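Local coordinates for disulfide isomerase DsbG N-terminal domain-containing protein (Helicobacter pylori, PDB 3TDG) that probably acts as a thioredoxin-fold oxidoreductase of the DsbG type, reducing or rearranging disulfide bonds in other proteins, at residues A[146-157]-A[175-186]. Sequence-based numbering, arbitrary orientation.
Sequences NKDKILYIVSDP and ENTVRMVVVGWL
Tyr-152 and Arg-179 meet on one face of the two parallel central strands of a thioredoxin fold, 150-155 and 177-182. Helices 160-167 and 169-175 make the beta-alpha-beta crossover between them, and the strand axes lie 22° apart. Seven backbone hydrogen bonds zip the pair, from Thr-177 N on Lys-149 O to Val-183 N on Ser-155 O. The Arg-179 chain, extended from CG to NE, runs across the tyrosine ring: CB sits over its face, 4.1 Å from the centroid (CH-pi), and NH1 donates to Tyr-152 OH at 3.0 Å. That hydroxyl lies close to the guanidinium plane, which stands 79° from the ring plane. Ile-150 CD1 lies over one guanidinium face toward its rim, 3.6 Å from NH2, while NE salt-bridges Glu-138. The reverse face carries Ile-153 CD1 against Val-178 CG1 (3.7 Å) and Met-180 CE near Ser-155 OG, which is hydrogen-bonded to Tyr-222 OH. Near the CxxC helix start expected to hold the redox site, CG anti to the backbone N (chi1 -172°) carries the Asp-156 carboxylate to Trp-185 and Leu-186. OD2 is hydrogen-bonded to Ser-190 OG and Met-158 N; OD1 accepts Trp-185 N nearly in line with CG-OD1 (2.9 Å) and Leu-186 N from the syn side, tilted out of the carboxylate plane (2.8 Å).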
ATOM      1  N   ASN A 146       6.099 -42.762  -2.563  1.00 66.61           N
ATOM      2  CA  ASN A 146       5.973 -41.425  -1.987  1.00 66.09           C
ATOM      3  C   ASN A 146       6.885 -40.369  -2.612  1.00 65.60           C
ATOM      4  O   ASN A 146       6.889 -39.210  -2.171  1.00 65.31           O
ATOM      5  CB  ASN A 146       6.236 -41.493  -0.474  1.00 66.38           C
ATOM      6  CG  ASN A 146       5.209 -42.332   0.264  1.00 66.63           C
ATOM      7  OD1 ASN A 146       4.045 -42.400  -0.132  1.00 66.97           O
ATOM      8  ND2 ASN A 146       5.636 -42.968   1.350  1.00 66.76           N
ATOM      9  N   LYS A 147       7.642 -40.767  -3.640  1.00 64.68           N
ATOM     10  CA  LYS A 147       8.633 -39.892  -4.286  1.00 63.71           C
ATOM     11  C   LYS A 147       8.083 -38.549  -4.783  1.00 62.69           C
ATOM     12  O   LYS A 147       8.830 -37.567  -4.873  1.00 62.44           O
ATOM     13  CB  LYS A 147       9.382 -40.630  -5.407  1.00 64.33           C
ATOM     14  CG  LYS A 147       8.516 -41.062  -6.588  1.00 65.31           C
ATOM     15  CD  LYS A 147       9.284 -41.982  -7.542  1.00 67.47           C
ATOM     16  CE  LYS A 147       9.972 -41.204  -8.662  1.00 67.86           C
ATOM     17  NZ  LYS A 147       8.975 -40.517  -9.538  1.00 69.01           N
ATOM     18  N   ASP A 148       6.783 -38.498  -5.069  1.00 61.08           N
ATOM     19  CA  ASP A 148       6.156 -37.280  -5.600  1.00 59.72           C
ATOM     20  C   ASP A 148       5.678 -36.299  -4.515  1.00 58.07           C
ATOM     21  O   ASP A 148       5.271 -35.170  -4.814  1.00 57.34           O
ATOM     22  CB  ASP A 148       4.999 -37.649  -6.529  1.00 60.32           C
ATOM     23  CG  ASP A 148       5.469 -38.050  -7.920  1.00 62.69           C
ATOM     24  OD1 ASP A 148       6.627 -38.525  -8.059  1.00 63.04           O
ATOM     25  OD2 ASP A 148       4.668 -37.887  -8.881  1.00 65.19           O
ATOM     26  N   LYS A 149       5.740 -36.729  -3.261  1.00 56.44           N
ATOM     27  CA  LYS A 149       5.276 -35.893  -2.148  1.00 55.17           C
ATOM     28  C   LYS A 149       6.434 -35.025  -1.641  1.00 53.72           C
ATOM     29  O   LYS A 149       7.365 -35.520  -1.007  1.00 53.55           O
ATOM     30  CB  LYS A 149       4.663 -36.763  -1.042  1.00 55.20           C
ATOM     31  CG  LYS A 149       3.426 -37.578  -1.496  1.00 55.79           C
ATOM     32  CD  LYS A 149       2.842 -38.405  -0.336  1.00 56.43           C
ATOM     33  CE  LYS A 149       2.280 -39.744  -0.829  1.00 56.64           C
ATOM     34  NZ  LYS A 149       1.981 -40.700   0.293  1.00 54.79           N
ATOM     35  N   ILE A 150       6.373 -33.736  -1.958  1.00 52.31           N
ATOM     36  CA  ILE A 150       7.506 -32.830  -1.748  1.00 51.25           C
ATOM     37  C   ILE A 150       7.419 -32.064  -0.426  1.00 49.64           C
ATOM     38  O   ILE A 150       6.468 -31.307  -0.204  1.00 49.68           O
ATOM     39  CB  ILE A 150       7.671 -31.828  -2.927  1.00 51.16           C
ATOM     40  CG1 ILE A 150       7.869 -32.570  -4.260  1.00 51.90           C
ATOM     41  CG2 ILE A 150       8.836 -30.859  -2.673  1.00 51.55           C
ATOM     42  CD1 ILE A 150       9.228 -33.231  -4.444  1.00 53.69           C
ATOM     43  N   LEU A 151       8.428 -32.262   0.425  1.00 47.49           N
ATOM     44  CA  LEU A 151       8.571 -31.502   1.673  1.00 45.49           C
ATOM     45  C   LEU A 151       9.805 -30.602   1.651  1.00 44.07           C
ATOM     46  O   LEU A 151      10.928 -31.090   1.638  1.00 43.52           O
ATOM     47  CB  LEU A 151       8.639 -32.455   2.868  1.00 45.11           C
ATOM     48  CG  LEU A 151       8.907 -31.903   4.270  1.00 45.49           C
ATOM     49  CD1 LEU A 151       7.859 -30.876   4.689  1.00 46.08           C
ATOM     50  CD2 LEU A 151       8.932 -33.065   5.241  1.00 46.29           C
ATOM     51  N   TYR A 152       9.583 -29.297   1.648  1.00 42.89           N
ATOM     52  CA  TYR A 152      10.661 -28.339   1.784  1.00 42.29           C
ATOM     53  C   TYR A 152      10.982 -28.116   3.264  1.00 41.15           C
ATOM     54  O   TYR A 152      10.073 -27.920   4.074  1.00 40.80           O
ATOM     55  CB  TYR A 152      10.262 -27.007   1.163  1.00 42.36           C
ATOM     56  CG  TYR A 152      10.534 -26.912  -0.312  1.00 45.07           C
ATOM     57  CD1 TYR A 152      11.817 -26.589  -0.781  1.00 45.80           C
ATOM     58  CD2 TYR A 152       9.521 -27.144  -1.247  1.00 45.26           C
ATOM     59  CE1 TYR A 152      12.075 -26.484  -2.142  1.00 47.38           C
ATOM     60  CE2 TYR A 152       9.770 -27.046  -2.621  1.00 46.65           C
ATOM     61  CZ  TYR A 152      11.046 -26.716  -3.062  1.00 48.64           C
ATOM     62  OH  TYR A 152      11.317 -26.622  -4.416  1.00 50.03           O
ATOM     63  N   ILE A 153      12.267 -28.151   3.603  1.00 39.08           N
ATOM     64  CA  ILE A 153      12.731 -27.851   4.952  1.00 37.82           C
ATOM     65  C   ILE A 153      13.792 -26.739   4.917  1.00 37.19           C
ATOM     66  O   ILE A 153      14.909 -26.960   4.453  1.00 37.54           O
ATOM     67  CB  ILE A 153      13.306 -29.113   5.627  1.00 37.51           C
ATOM     68  CG1 ILE A 153      12.267 -30.242   5.612  1.00 37.22           C
ATOM     69  CG2 ILE A 153      13.783 -28.793   7.083  1.00 37.41           C
ATOM     70  CD1 ILE A 153      12.696 -31.498   6.274  1.00 35.53           C
ATOM     71  N   VAL A 154      13.444 -25.548   5.383  1.00 36.16           N
ATOM     72  CA  VAL A 154      14.406 -24.447   5.473  1.00 34.59           C
ATOM     73  C   VAL A 154      15.092 -24.586   6.834  1.00 35.08           C
ATOM     74  O   VAL A 154      14.420 -24.673   7.862  1.00 34.65           O
ATOM     75  CB  VAL A 154      13.757 -23.081   5.292  1.00 34.47           C
ATOM     76  CG1 VAL A 154      14.812 -21.946   5.355  1.00 31.94           C
ATOM     77  CG2 VAL A 154      12.984 -23.024   3.954  1.00 33.80           C
ATOM     78  N   SER A 155      16.423 -24.655   6.814  1.00 34.46           N
ATOM     79  CA  SER A 155      17.201 -25.121   7.951  1.00 34.88           C
ATOM     80  C   SER A 155      18.556 -24.394   8.036  1.00 35.48           C
ATOM     81  O   SER A 155      19.229 -24.195   7.014  1.00 34.26           O
ATOM     82  CB  SER A 155      17.424 -26.624   7.837  1.00 34.83           C
ATOM     83  OG  SER A 155      18.155 -27.141   8.954  1.00 36.76           O
ATOM     84  N   ASP A 156      18.927 -24.001   9.256  1.00 35.67           N
ATOM     85  CA  ASP A 156      20.186 -23.315   9.533  1.00 36.33           C
ATOM     86  C   ASP A 156      21.085 -24.306  10.283  1.00 37.21           C
ATOM     87  O   ASP A 156      20.651 -24.928  11.245  1.00 36.24           O
ATOM     88  CB  ASP A 156      19.920 -22.059  10.364  1.00 36.13           C
ATOM     89  CG  ASP A 156      21.159 -21.170  10.524  1.00 37.47           C
ATOM     90  OD1 ASP A 156      21.148 -20.058   9.951  1.00 36.78           O
ATOM     91  OD2 ASP A 156      22.135 -21.576  11.219  1.00 35.41           O
ATOM     92  N   PRO A 157      22.336 -24.480   9.822  1.00 37.98           N
ATOM     93  CA  PRO A 157      23.223 -25.463  10.442  1.00 38.51           C
ATOM     94  C   PRO A 157      23.794 -25.067  11.829  1.00 39.40           C
ATOM     95  O   PRO A 157      24.454 -25.897  12.456  1.00 40.22           O
ATOM     96  CB  PRO A 157      24.340 -25.644   9.403  1.00 38.62           C
ATOM     97  CG  PRO A 157      24.307 -24.428   8.545  1.00 38.97           C
ATOM     98  CD  PRO A 157      23.013 -23.687   8.776  1.00 38.32           C
ATOM     99  N   GLU A 175       7.979 -40.980   4.244  1.00 58.31           N
ATOM    100  CA  GLU A 175       6.716 -40.370   3.795  1.00 57.98           C
ATOM    101  C   GLU A 175       6.809 -39.326   2.676  1.00 56.86           C
ATOM    102  O   GLU A 175       5.807 -39.052   2.006  1.00 56.95           O
ATOM    103  CB  GLU A 175       5.971 -39.745   4.983  1.00 58.78           C
ATOM    104  CG  GLU A 175       5.941 -40.590   6.250  1.00 61.55           C
ATOM    105  CD  GLU A 175       5.052 -41.831   6.159  1.00 65.88           C
ATOM    106  OE1 GLU A 175       5.129 -42.657   7.096  1.00 67.57           O
ATOM    107  OE2 GLU A 175       4.279 -41.988   5.180  1.00 67.47           O
ATOM    108  N   ASN A 176       7.985 -38.715   2.493  1.00 55.34           N
ATOM    109  CA  ASN A 176       8.159 -37.657   1.484  1.00 53.49           C
ATOM    110  C   ASN A 176       9.511 -37.677   0.785  1.00 52.00           C
ATOM    111  O   ASN A 176      10.456 -38.280   1.262  1.00 51.88           O
ATOM    112  CB  ASN A 176       8.030 -36.263   2.115  1.00 54.17           C
ATOM    113  CG  ASN A 176       6.648 -35.969   2.637  1.00 53.09           C
ATOM    114  OD1 ASN A 176       5.846 -35.314   1.973  1.00 53.67           O
ATOM    115  ND2 ASN A 176       6.378 -36.416   3.851  1.00 53.17           N
ATOM    116  N   THR A 177       9.591 -36.986  -0.346  1.00 50.51           N
ATOM    117  CA  THR A 177      10.878 -36.545  -0.855  1.00 49.06           C
ATOM    118  C   THR A 177      11.125 -35.188  -0.224  1.00 47.39           C
ATOM    119  O   THR A 177      10.288 -34.295  -0.312  1.00 46.93           O
ATOM    120  CB  THR A 177      10.918 -36.484  -2.397  1.00 49.18           C
ATOM    121  OG1 THR A 177      11.110 -37.810  -2.897  1.00 51.43           O
ATOM    122  CG2 THR A 177      12.080 -35.606  -2.893  1.00 49.27           C
ATOM    123  N   VAL A 178      12.273 -35.065   0.429  1.00 45.94           N
ATOM    124  CA  VAL A 178      12.658 -33.840   1.125  1.00 44.32           C
ATOM    125  C   VAL A 178      13.602 -32.985   0.286  1.00 43.23           C
ATOM    126  O   VAL A 178      14.602 -33.484  -0.239  1.00 43.08           O
ATOM    127  CB  VAL A 178      13.307 -34.177   2.492  1.00 43.96           C
ATOM    128  CG1 VAL A 178      14.016 -32.943   3.105  1.00 43.16           C
ATOM    129  CG2 VAL A 178      12.257 -34.753   3.434  1.00 43.82           C
ATOM    130  N   ARG A 179      13.254 -31.707   0.143  1.00 42.01           N
ATOM    131  CA  ARG A 179      14.169 -30.704  -0.378  1.00 40.95           C
ATOM    132  C   ARG A 179      14.659 -29.813   0.760  1.00 40.38           C
ATOM    133  O   ARG A 179      13.988 -28.851   1.164  1.00 39.85           O
ATOM    134  CB  ARG A 179      13.520 -29.864  -1.475  1.00 40.58           C
ATOM    135  CG  ARG A 179      13.121 -30.695  -2.698  1.00 42.19           C
ATOM    136  CD  ARG A 179      12.530 -29.852  -3.788  1.00 43.19           C
ATOM    137  NE  ARG A 179      12.160 -30.706  -4.916  1.00 46.25           N
ATOM    138  CZ  ARG A 179      11.298 -30.373  -5.869  1.00 44.96           C
ATOM    139  NH1 ARG A 179      10.702 -29.189  -5.853  1.00 44.19           N
ATOM    140  NH2 ARG A 179      11.049 -31.232  -6.847  1.00 45.86           N
ATOM    141  N   MET A 180      15.837 -30.142   1.271  1.00 39.04           N
ATOM    142  CA  MET A 180      16.415 -29.382   2.356  1.00 38.67           C
ATOM    143  C   MET A 180      17.157 -28.134   1.827  1.00 37.57           C
ATOM    144  O   MET A 180      18.070 -28.242   1.006  1.00 36.84           O
ATOM    145  CB  MET A 180      17.347 -30.283   3.159  1.00 39.39           C
ATOM    146  CG  MET A 180      17.721 -29.701   4.504  1.00 42.15           C
ATOM    147  SD  MET A 180      18.239 -31.007   5.608  1.00 47.72           S
ATOM    148  CE  MET A 180      19.136 -30.043   6.825  1.00 45.12           C
ATOM    149  N   VAL A 181      16.749 -26.964   2.304  1.00 35.81           N
ATOM    150  CA  VAL A 181      17.331 -25.696   1.898  1.00 35.42           C
ATOM    151  C   VAL A 181      18.150 -25.166   3.079  1.00 35.33           C
ATOM    152  O   VAL A 181      17.578 -24.694   4.074  1.00 34.99           O
ATOM    153  CB  VAL A 181      16.227 -24.689   1.503  1.00 35.51           C
ATOM    154  CG1 VAL A 181      16.816 -23.328   1.115  1.00 34.63           C
ATOM    155  CG2 VAL A 181      15.369 -25.258   0.351  1.00 36.16           C
ATOM    156  N   VAL A 182      19.477 -25.284   2.979  1.00 34.60           N
ATOM    157  CA  VAL A 182      20.377 -24.962   4.094  1.00 34.59           C
ATOM    158  C   VAL A 182      20.832 -23.507   3.975  1.00 34.66           C
ATOM    159  O   VAL A 182      21.568 -23.147   3.051  1.00 34.78           O
ATOM    160  CB  VAL A 182      21.580 -25.950   4.196  1.00 34.36           C
ATOM    161  CG1 VAL A 182      22.451 -25.654   5.440  1.00 33.81           C
ATOM    162  CG2 VAL A 182      21.084 -27.361   4.262  1.00 33.38           C
ATOM    163  N   VAL A 183      20.350 -22.675   4.890  1.00 34.22           N
ATOM    164  CA  VAL A 183      20.549 -21.236   4.795  1.00 34.77           C
ATOM    165  C   VAL A 183      21.639 -20.738   5.750  1.00 35.65           C
ATOM    166  O   VAL A 183      21.979 -21.417   6.732  1.00 35.17           O
ATOM    167  CB  VAL A 183      19.245 -20.468   5.071  1.00 34.43           C
ATOM    168  CG1 VAL A 183      18.199 -20.776   3.977  1.00 34.10           C
ATOM    169  CG2 VAL A 183      18.693 -20.819   6.485  1.00 33.70           C
ATOM    170  N   GLY A 184      22.160 -19.551   5.458  1.00 36.54           N
ATOM    171  CA  GLY A 184      23.117 -18.872   6.327  1.00 38.63           C
ATOM    172  C   GLY A 184      22.421 -17.746   7.066  1.00 40.29           C
ATOM    173  O   GLY A 184      22.793 -16.597   6.905  1.00 40.64           O
ATOM    174  N   TRP A 185      21.418 -18.081   7.884  1.00 41.56           N
ATOM    175  CA  TRP A 185      20.447 -17.102   8.407  1.00 42.67           C
ATOM    176  C   TRP A 185      20.812 -16.516   9.779  1.00 43.53           C
ATOM    177  O   TRP A 185      20.588 -15.319  10.035  1.00 42.76           O
ATOM    178  CB  TRP A 185      19.057 -17.773   8.402  1.00 43.11           C
ATOM    179  CG  TRP A 185      17.857 -17.196   9.226  1.00 44.37           C
ATOM    180  CD1 TRP A 185      17.132 -17.869  10.182  1.00 45.03           C
ATOM    181  CD2 TRP A 185      17.212 -15.924   9.074  1.00 43.85           C
ATOM    182  NE1 TRP A 185      16.106 -17.079  10.664  1.00 43.47           N
ATOM    183  CE2 TRP A 185      16.137 -15.880  10.007  1.00 46.52           C
ATOM    184  CE3 TRP A 185      17.458 -14.804   8.279  1.00 44.84           C
ATOM    185  CZ2 TRP A 185      15.303 -14.766  10.139  1.00 45.58           C
ATOM    186  CZ3 TRP A 185      16.637 -13.701   8.419  1.00 45.95           C
ATOM    187  CH2 TRP A 185      15.575 -13.688   9.338  1.00 46.41           C
ATOM    188  N   LEU A 186      21.386 -17.341  10.650  1.00 43.51           N
ATOM    189  CA  LEU A 186      21.539 -16.925  12.053  1.00 44.59           C
ATOM    190  C   LEU A 186      22.828 -16.157  12.382  1.00 44.73           C
ATOM    191  O   LEU A 186      22.909 -15.506  13.412  1.00 45.14           O
ATOM    192  CB  LEU A 186      21.302 -18.096  13.012  1.00 44.13           C
ATOM    193  CG  LEU A 186      19.863 -18.642  12.997  1.00 45.26           C
ATOM    194  CD1 LEU A 186      19.752 -19.838  13.919  1.00 44.79           C
ATOM    195  CD2 LEU A 186      18.837 -17.569  13.374  1.00 46.75           C
TER